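Local coordinates for uncharacterized protein (PDB 3LFT), which probably serves as the substrate-binding protein of an ABC transporter, holding L-tryptophan in the cleft between its two lobes, at residues D115-A119 with Q120-E124; V170-T173 with N174-A177; S178-T181 with V182-K186. All blocks are in the same frame, centred on the assembly; numbering follows the deposited sequence.

Interaction 1. Residues D115-A119 with Q120-E124; sequences DHNPA and QQQVE. With TRP (tryptophan), chain C.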
loop_
_atom_site.group_PDB
_atom_site.type_symbol
_atom_site.label_atom_id
_atom_site.label_comp_id
_atom_site.label_asym_id
_atom_site.label_seq_id
_atom_site.Cartn_x
_atom_site.Cartn_y
_atom_site.Cartn_z
ATOM N N ASP A 115 5.355 4.419 -1.509
ATOM C CA ASP A 115 5.786 3.314 -0.645
ATOM C C ASP A 115 6.238 2.128 -1.493
ATOM O O ASP A 115 5.428 1.310 -1.959
ATOM C CB ASP A 115 4.649 2.928 0.334
ATOM C CG ASP A 115 3.301 2.664 -0.338
ATOM O OD1 ASP A 115 2.964 3.325 -1.344
ATOM O OD2 ASP A 115 2.520 1.831 0.221
ATOM N N HIS A 116 7.549 2.051 -1.727
ATOM C CA HIS A 116 8.154 0.960 -2.480
ATOM C C HIS A 116 8.199 -0.315 -1.634
ATOM O O HIS A 116 8.650 -0.297 -0.487
ATOM C CB HIS A 116 9.577 1.368 -2.884
ATOM C CG HIS A 116 10.309 0.302 -3.634
ATOM N ND1 HIS A 116 11.242 -0.526 -3.045
ATOM C CD2 HIS A 116 10.217 -0.092 -4.925
ATOM C CE1 HIS A 116 11.690 -1.387 -3.945
ATOM N NE2 HIS A 116 11.085 -1.144 -5.088
ATOM N N ASN A 117 7.741 -1.429 -2.183
ATOM C CA ASN A 117 7.753 -2.680 -1.425
ATOM C C ASN A 117 9.140 -3.295 -1.285
ATOM O O ASN A 117 9.823 -3.493 -2.289
ATOM C CB ASN A 117 6.832 -3.711 -2.074
ATOM C CG ASN A 117 6.649 -4.935 -1.185
ATOM O OD1 ASN A 117 6.227 -4.783 -0.011
ATOM N ND2 ASN A 117 6.970 -6.127 -1.686
ATOM N N PRO A 118 9.572 -3.608 -0.044
ATOM C CA PRO A 118 10.936 -4.131 0.142
ATOM C C PRO A 118 10.994 -5.633 -0.142
ATOM O O PRO A 118 11.101 -6.477 0.761
ATOM C CB PRO A 118 11.253 -3.797 1.602
ATOM C CG PRO A 118 9.974 -3.666 2.255
ATOM C CD PRO A 118 8.949 -3.229 1.236
ATOM N N ALA A 119 10.946 -5.952 -1.430
ATOM C CA ALA A 119 10.881 -7.333 -1.862
ATOM C C ALA A 119 12.094 -8.155 -1.439
ATOM O O ALA A 119 11.941 -9.291 -1.006
ATOM C CB ALA A 119 10.692 -7.404 -3.375
ATOM N N GLN A 120 13.293 -7.615 -1.619
ATOM C CA GLN A 120 14.496 -8.356 -1.241
ATOM C C GLN A 120 14.454 -8.764 0.226
ATOM O O GLN A 120 14.735 -9.925 0.572
ATOM C CB GLN A 120 15.758 -7.543 -1.548
ATOM C CG GLN A 120 17.057 -8.231 -1.095
ATOM C CD GLN A 120 18.314 -7.438 -1.419
ATOM O OE1 GLN A 120 18.311 -6.574 -2.300
ATOM N NE2 GLN A 120 19.398 -7.731 -0.708
ATOM N N GLN A 121 14.103 -7.811 1.079
ATOM C CA GLN A 121 14.016 -8.087 2.515
ATOM C C GLN A 121 12.923 -9.078 2.860
ATOM O O GLN A 121 13.089 -9.899 3.771
ATOM C CB GLN A 121 13.828 -6.814 3.332
ATOM C CG GLN A 121 15.058 -5.938 3.467
ATOM C CD GLN A 121 14.706 -4.661 4.184
ATOM O OE1 GLN A 121 14.393 -3.654 3.549
ATOM N NE2 GLN A 121 14.700 -4.705 5.519
ATOM N N GLN A 122 11.811 -9.049 2.131
ATOM C CA GLN A 122 10.755 -10.031 2.356
ATOM C C GLN A 122 11.229 -11.425 1.978
ATOM O O GLN A 122 10.962 -12.382 2.717
ATOM C CB GLN A 122 9.500 -9.645 1.584
ATOM C CG GLN A 122 8.831 -8.426 2.185
ATOM C CD GLN A 122 7.712 -7.865 1.337
ATOM O OE1 GLN A 122 7.470 -8.317 0.217
ATOM N NE2 GLN A 122 7.036 -6.857 1.865
ATOM N N VAL A 123 11.907 -11.543 0.831
ATOM C CA VAL A 123 12.467 -12.845 0.447
ATOM C C VAL A 123 13.445 -13.351 1.511
ATOM O O VAL A 123 13.375 -14.510 1.909
ATOM C CB VAL A 123 13.104 -12.793 -0.962
ATOM C CG1 VAL A 123 13.939 -14.026 -1.222
ATOM C CG2 VAL A 123 12.011 -12.662 -2.009
ATOM N N GLU A 124 14.324 -12.471 1.988
ATOM C CA GLU A 124 15.288 -12.864 3.022
ATOM C C GLU A 124 14.561 -13.339 4.286
ATOM O O GLU A 124 14.964 -14.321 4.898
ATOM C CB GLU A 124 16.296 -11.736 3.317
ATOM C CG GLU A 124 17.293 -11.503 2.172
ATOM C CD GLU A 124 17.984 -10.132 2.176
ATOM O OE1 GLU A 124 17.523 -9.182 2.856
ATOM O OE2 GLU A 124 18.997 -9.998 1.454
HETATM N N TRP C . 0.724 1.724 -1.846
HETATM C CA TRP C . -0.645 1.251 -2.204
HETATM C C TRP C . -0.987 1.682 -3.593
HETATM O O TRP C . -2.166 1.735 -3.954
HETATM C CB TRP C . -1.661 1.777 -1.177
HETATM C CG TRP C . -1.358 1.274 0.211
HETATM C CD1 TRP C . -0.711 1.954 1.243
HETATM C CD2 TRP C . -1.662 -0.064 0.731
HETATM N NE1 TRP C . -0.612 1.135 2.343
HETATM C CE2 TRP C . -1.136 -0.067 2.099
HETATM C CE3 TRP C . -2.256 -1.170 0.169
HETATM C CZ2 TRP C . -1.271 -1.223 2.846
HETATM C CZ3 TRP C . -2.370 -2.318 0.947
HETATM C CH2 TRP C . -1.884 -2.325 2.269
HETATM O OXT TRP C . -0.075 1.986 -4.374
#
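Asn117 and Gln122 cross at about a right angle and exchange two amide hydrogen bonds, the main side-chain link between the loop after strand 110-115 and the first turn of helix 119-129. Gln122 NE2 donates to Asn117 OD1 (2.9 Å) and Asn117 ND2 donates to Gln122 OE1 (2.9 Å). The pair is twisted rather than flat: the amide planes lie 58° apart, and Asn117 ND2 sits above the carbonyl plane of Gln122. Gln122 reaches the loop because its chain is extended beyond CG (chi2 171°), which carries the amide past the Pro118 ring. Backbone bonds start the helix: Gln122 N donates to Pro118 O (3.0 Å), with Pro118 as N-cap, and Val123 N donates to Ala119 O (2.9 Å). Pro118 is also the centre of an inverse gamma turn, in which Ala119 N bonds Asn117 O (2.8 Å). At the outer surface Gln120 NE2 meets Glu124 OE2 from above the carboxylate plane (3.2 Å). At the other end of the run, Asp115 OD2 accepts a hydrogen bond from the amino nitrogen of the bound tryptophan (2.7 Å), probably a charge-assisted one. OE1 and NE2 of the buried Gln122 amide each gain a further partner, Trp191 NE1 and Val232 O respectively, so Gln122 joins Asn117 of the loop leaving the ligand pocket to Trp191 and Val232.

Interaction 2. Residues V170-T173 with N174-A177; sequences VPST and NEIA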
loop_
_atom_site.group_PDB
_atom_site.type_symbol
_atom_site.label_atom_id
_atom_site.label_comp_id
_atom_site.label_asym_id
_atom_site.label_seq_id
_atom_site.Cartn_x
_atom_site.Cartn_y
_atom_site.Cartn_z
ATOM N N VAL A 170 -6.525 -12.110 -8.788
ATOM C CA VAL A 170 -7.981 -11.993 -8.751
ATOM C C VAL A 170 -8.402 -10.638 -9.317
ATOM O O VAL A 170 -7.677 -9.647 -9.156
ATOM C CB VAL A 170 -8.541 -12.175 -7.305
ATOM C CG1 VAL A 170 -8.224 -13.581 -6.769
ATOM C CG2 VAL A 170 -7.980 -11.147 -6.324
ATOM N N PRO A 171 -9.572 -10.571 -9.994
ATOM C CA PRO A 171 -10.031 -9.254 -10.472
ATOM C C PRO A 171 -10.728 -8.400 -9.414
ATOM O O PRO A 171 -10.904 -7.191 -9.619
ATOM C CB PRO A 171 -11.024 -9.618 -11.580
ATOM C CG PRO A 171 -11.593 -10.934 -11.141
ATOM C CD PRO A 171 -10.424 -11.666 -10.504
ATOM N N SER A 172 -11.149 -9.027 -8.322
ATOM C CA SER A 172 -11.912 -8.371 -7.260
ATOM C C SER A 172 -11.847 -9.189 -5.989
ATOM O O SER A 172 -11.258 -10.275 -5.965
ATOM C CB SER A 172 -13.381 -8.189 -7.665
ATOM O OG SER A 172 -14.111 -9.390 -7.424
ATOM N N THR A 173 -12.480 -8.681 -4.933
ATOM C CA THR A 173 -12.495 -9.380 -3.644
ATOM C C THR A 173 -13.351 -10.635 -3.685
ATOM O O THR A 173 -13.180 -11.545 -2.870
ATOM C CB THR A 173 -13.017 -8.501 -2.490
ATOM O OG1 THR A 173 -14.256 -7.896 -2.869
ATOM C CG2 THR A 173 -12.007 -7.407 -2.135
ATOM N N ASN A 174 -14.263 -10.708 -4.655
ATOM C CA ASN A 174 -15.183 -11.845 -4.763
ATOM C C ASN A 174 -14.506 -13.197 -4.967
ATOM O O ASN A 174 -15.025 -14.226 -4.525
ATOM C CB ASN A 174 -16.222 -11.588 -5.864
ATOM C CG ASN A 174 -17.062 -10.347 -5.596
ATOM O OD1 ASN A 174 -17.096 -9.419 -6.406
ATOM N ND2 ASN A 174 -17.727 -10.319 -4.446
ATOM N N GLU A 175 -13.350 -13.191 -5.629
ATOM C CA GLU A 175 -12.658 -14.417 -6.002
ATOM C C GLU A 175 -11.619 -14.842 -4.960
ATOM O O GLU A 175 -10.946 -15.852 -5.147
ATOM C CB GLU A 175 -12.000 -14.263 -7.390
ATOM C CG GLU A 175 -12.976 -14.084 -8.567
ATOM C CD GLU A 175 -13.561 -12.676 -8.672
ATOM O OE1 GLU A 175 -12.968 -11.725 -8.132
ATOM O OE2 GLU A 175 -14.619 -12.514 -9.312
ATOM N N ILE A 176 -11.509 -14.101 -3.857
ATOM C CA ILE A 176 -10.450 -14.392 -2.870
ATOM C C ILE A 176 -10.592 -15.776 -2.236
ATOM O O ILE A 176 -9.635 -16.561 -2.257
ATOM C CB ILE A 176 -10.346 -13.321 -1.759
ATOM C CG1 ILE A 176 -9.803 -12.007 -2.341
ATOM C CG2 ILE A 176 -9.404 -13.822 -0.620
ATOM C CD1 ILE A 176 -9.851 -10.825 -1.373
ATOM N N ALA A 177 -11.766 -16.080 -1.684
ATOM C CA ALA A 177 -11.936 -17.317 -0.923
ATOM C C ALA A 177 -11.621 -18.553 -1.764
ATOM O O ALA A 177 -10.860 -19.427 -1.327
ATOM C CB ALA A 177 -13.344 -17.407 -0.326
HETATM O O HOH W 1 -13.977 -14.228 -1.604
#
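Ser172 and Glu175 meet through hydroxyl and carboxylate: Ser172 OG donates to Glu175 OE1 (2.7 Å), arriving on the syn side and 19° out of the carboxylate plane. Glu175 doubles back to make this bond, its chain bent at CB-CG (chi2 77°), so that the carboxylate returns over the loop instead of pointing along the helix. The same bend lays the carboxylate against the Pro171 ring, the two side chains running at about a right angle, with Glu175 OE1 3.4 Å from Pro171 CG. Ser172 OG, standing between its own backbone N and carbonyl carbon (chi1 83°), also accepts from Asn174 N (3.1 Å), and the one hydroxyl thus ties the backbone two residues on and the side chain three residues on. Toward the base of the Glu175 side chain, Val170 and Glu175 pass each other in opposite directions, Val170 CG1 lying 3.9 Å from Glu175 CB. Ile176 lies aslant Thr173, its CD1 4.1 Å from Thr173 CB, while its backbone N donates to Thr173 O (3.2 Å) from well above the carbonyl plane. A water extends that turn, donating to Thr173 O and accepting from Ala177 N (2.9 Å). Val170 and Ile176 are buried against Ile198 of helix 196-200, which Thr173, though exposed, also touches. Ser172 OG accepting from Asn174 N makes an ST turn, which with the Ser172-Glu175 bond shapes the beta-to-alpha connection from strand 164-170 to helix 176-183, in the alpha/beta lobe built on the four-stranded parallel sheet.

Interaction 3. Residues S178-T181 with V182-K186; sequences STVT and VMTSK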
loop_
_atom_site.group_PDB
_atom_site.type_symbol
_atom_site.label_atom_id
_atom_site.label_comp_id
_atom_site.label_asym_id
_atom_site.label_seq_id
_atom_site.Cartn_x
_atom_site.Cartn_y
_atom_site.Cartn_z
ATOM N N SER A 178 -12.186 -18.616 -2.970
ATOM C CA SER A 178 -11.990 -19.772 -3.840
ATOM C C SER A 178 -10.542 -19.858 -4.333
ATOM O O SER A 178 -9.995 -20.945 -4.470
ATOM C CB SER A 178 -12.977 -19.755 -5.017
ATOM O OG SER A 178 -12.777 -18.606 -5.822
ATOM N N THR A 179 -9.914 -18.704 -4.556
ATOM C CA THR A 179 -8.529 -18.682 -5.003
ATOM C C THR A 179 -7.609 -19.173 -3.896
ATOM O O THR A 179 -6.681 -19.940 -4.154
ATOM C CB THR A 179 -8.104 -17.287 -5.504
ATOM O OG1 THR A 179 -8.895 -16.950 -6.652
ATOM C CG2 THR A 179 -6.653 -17.268 -5.903
ATOM N N VAL A 180 -7.872 -18.744 -2.665
ATOM C CA VAL A 180 -7.067 -19.227 -1.544
ATOM C C VAL A 180 -7.159 -20.750 -1.445
ATOM O O VAL A 180 -6.136 -21.430 -1.254
ATOM C CB VAL A 180 -7.415 -18.539 -0.200
ATOM C CG1 VAL A 180 -6.714 -19.239 0.987
ATOM C CG2 VAL A 180 -7.021 -17.079 -0.242
ATOM N N THR A 181 -8.369 -21.284 -1.595
ATOM C CA THR A 181 -8.555 -22.725 -1.496
ATOM C C THR A 181 -7.725 -23.468 -2.547
ATOM O O THR A 181 -7.033 -24.445 -2.225
ATOM C CB THR A 181 -10.037 -23.078 -1.595
ATOM O OG1 THR A 181 -10.722 -22.529 -0.463
ATOM C CG2 THR A 181 -10.241 -24.583 -1.607
ATOM N N VAL A 182 -7.765 -22.985 -3.786
ATOM C CA VAL A 182 -6.979 -23.574 -4.867
ATOM C C VAL A 182 -5.467 -23.457 -4.616
ATOM O O VAL A 182 -4.725 -24.440 -4.685
ATOM C CB VAL A 182 -7.346 -22.943 -6.247
ATOM C CG1 VAL A 182 -6.382 -23.413 -7.342
ATOM C CG2 VAL A 182 -8.791 -23.233 -6.608
HETATM N N MSE A 183 -5.017 -22.251 -4.301
HETATM C CA MSE A 183 -3.590 -22.022 -4.190
HETATM C C MSE A 183 -2.955 -22.790 -3.041
HETATM O O MSE A 183 -1.823 -23.212 -3.154
HETATM C CB MSE A 183 -3.268 -20.531 -4.102
HETATM C CG MSE A 183 -3.563 -19.897 -2.751
HETATM SE SE MSE A 183 -3.536 -17.978 -2.828
HETATM C CE MSE A 183 -1.646 -17.682 -3.117
ATOM N N THR A 184 -3.693 -23.012 -1.957
ATOM C CA THR A 184 -3.068 -23.628 -0.779
ATOM C C THR A 184 -2.769 -25.118 -0.939
ATOM O O THR A 184 -2.033 -25.681 -0.136
ATOM C CB THR A 184 -3.791 -23.317 0.565
ATOM O OG1 THR A 184 -5.150 -23.756 0.530
ATOM C CG2 THR A 184 -3.722 -21.830 0.930
ATOM N N SER A 185 -3.326 -25.751 -1.969
ATOM C CA SER A 185 -2.965 -27.125 -2.316
ATOM C C SER A 185 -1.756 -27.157 -3.252
ATOM O O SER A 185 -1.207 -28.229 -3.540
ATOM C CB SER A 185 -4.145 -27.832 -2.984
ATOM O OG SER A 185 -4.162 -27.570 -4.376
ATOM N N LYS A 186 -1.343 -25.979 -3.726
ATOM C CA LYS A 186 -0.272 -25.852 -4.725
ATOM C C LYS A 186 1.018 -25.216 -4.208
ATOM O O LYS A 186 2.086 -25.365 -4.824
ATOM C CB LYS A 186 -0.753 -25.024 -5.914
ATOM C CG LYS A 186 -1.814 -25.716 -6.773
ATOM C CD LYS A 186 -2.393 -24.743 -7.791
ATOM C CE LYS A 186 -3.327 -25.430 -8.774
ATOM N NZ LYS A 186 -2.558 -26.305 -9.709
#
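Val182, in the last turn of helix 176-183, donates its backbone N to Ser178 O (3.1 Å), while its CG2 branch leans back over the same carbonyl oxygen (3.4 Å). Selenomethionine Met183 follows, its N bonded to Thr179 O (2.9 Å). In the conformer described, its CG is wedged between the backbone N and the carbonyl carbon (chi1 76°), an uncommon setting in a helix; CG then lies 3.3 Å from Val180 O, and the selenium runs back along the helix, Met183 SE packing 4.4 Å from Val180 CG2. Thr184 comes next: its N donates to Val180 O (3.0 Å), and its OG1 lies near the same oxygen, with the acceptor of the hydroxyl proton not settled. The methyl branch of Thr184 turns toward Val180 at a slant, Thr184 CG2 lying 4.0 Å from Val180 CG1. Ser185 OG, in the conformer described, bonds Val182 O (3.2 Å) in the carbonyl plane. In the backbone, Lys186 N bonds Met183 O and Ser185 N weakly bonds Val182 O, so three-residue steps replace four-residue ones at this end. Val182, Ser185 and Lys186 are exposed, as is Thr181. The buried face is shared out among the neighbours: Met183 lies on Phe168 of strand 164-170 and Leu139 of strand 135-141, Val180 touches Leu139 and also Val205 and Ser208 of helix 202-208, and Thr184 meets the loop residues Asn209, Ser212 and Lys214.

Overall arrangement
From the N terminus, interaction 1 comes first, where the chain leaves strand 110-115 of the six-stranded sheet and enters helix 119-129, passing from one lobe to the other beside the tryptophan cleft. Interactions 2 and 3 follow in series on the second lobe: interaction 2 turns from edge strand 164-170 into helix 176-183, and interaction 3 follows that helix to its end and into the residues beyond. None crosses or encloses another, and each closes just a turn or so of chain. Interactions 2 and 3 touch through Val170 CG1 and Thr179 OG1 (3.4 Å), whereas interaction 1 stays apart, its nearest atoms about 16 Å from interaction 2 and about 13 Å from interaction 3.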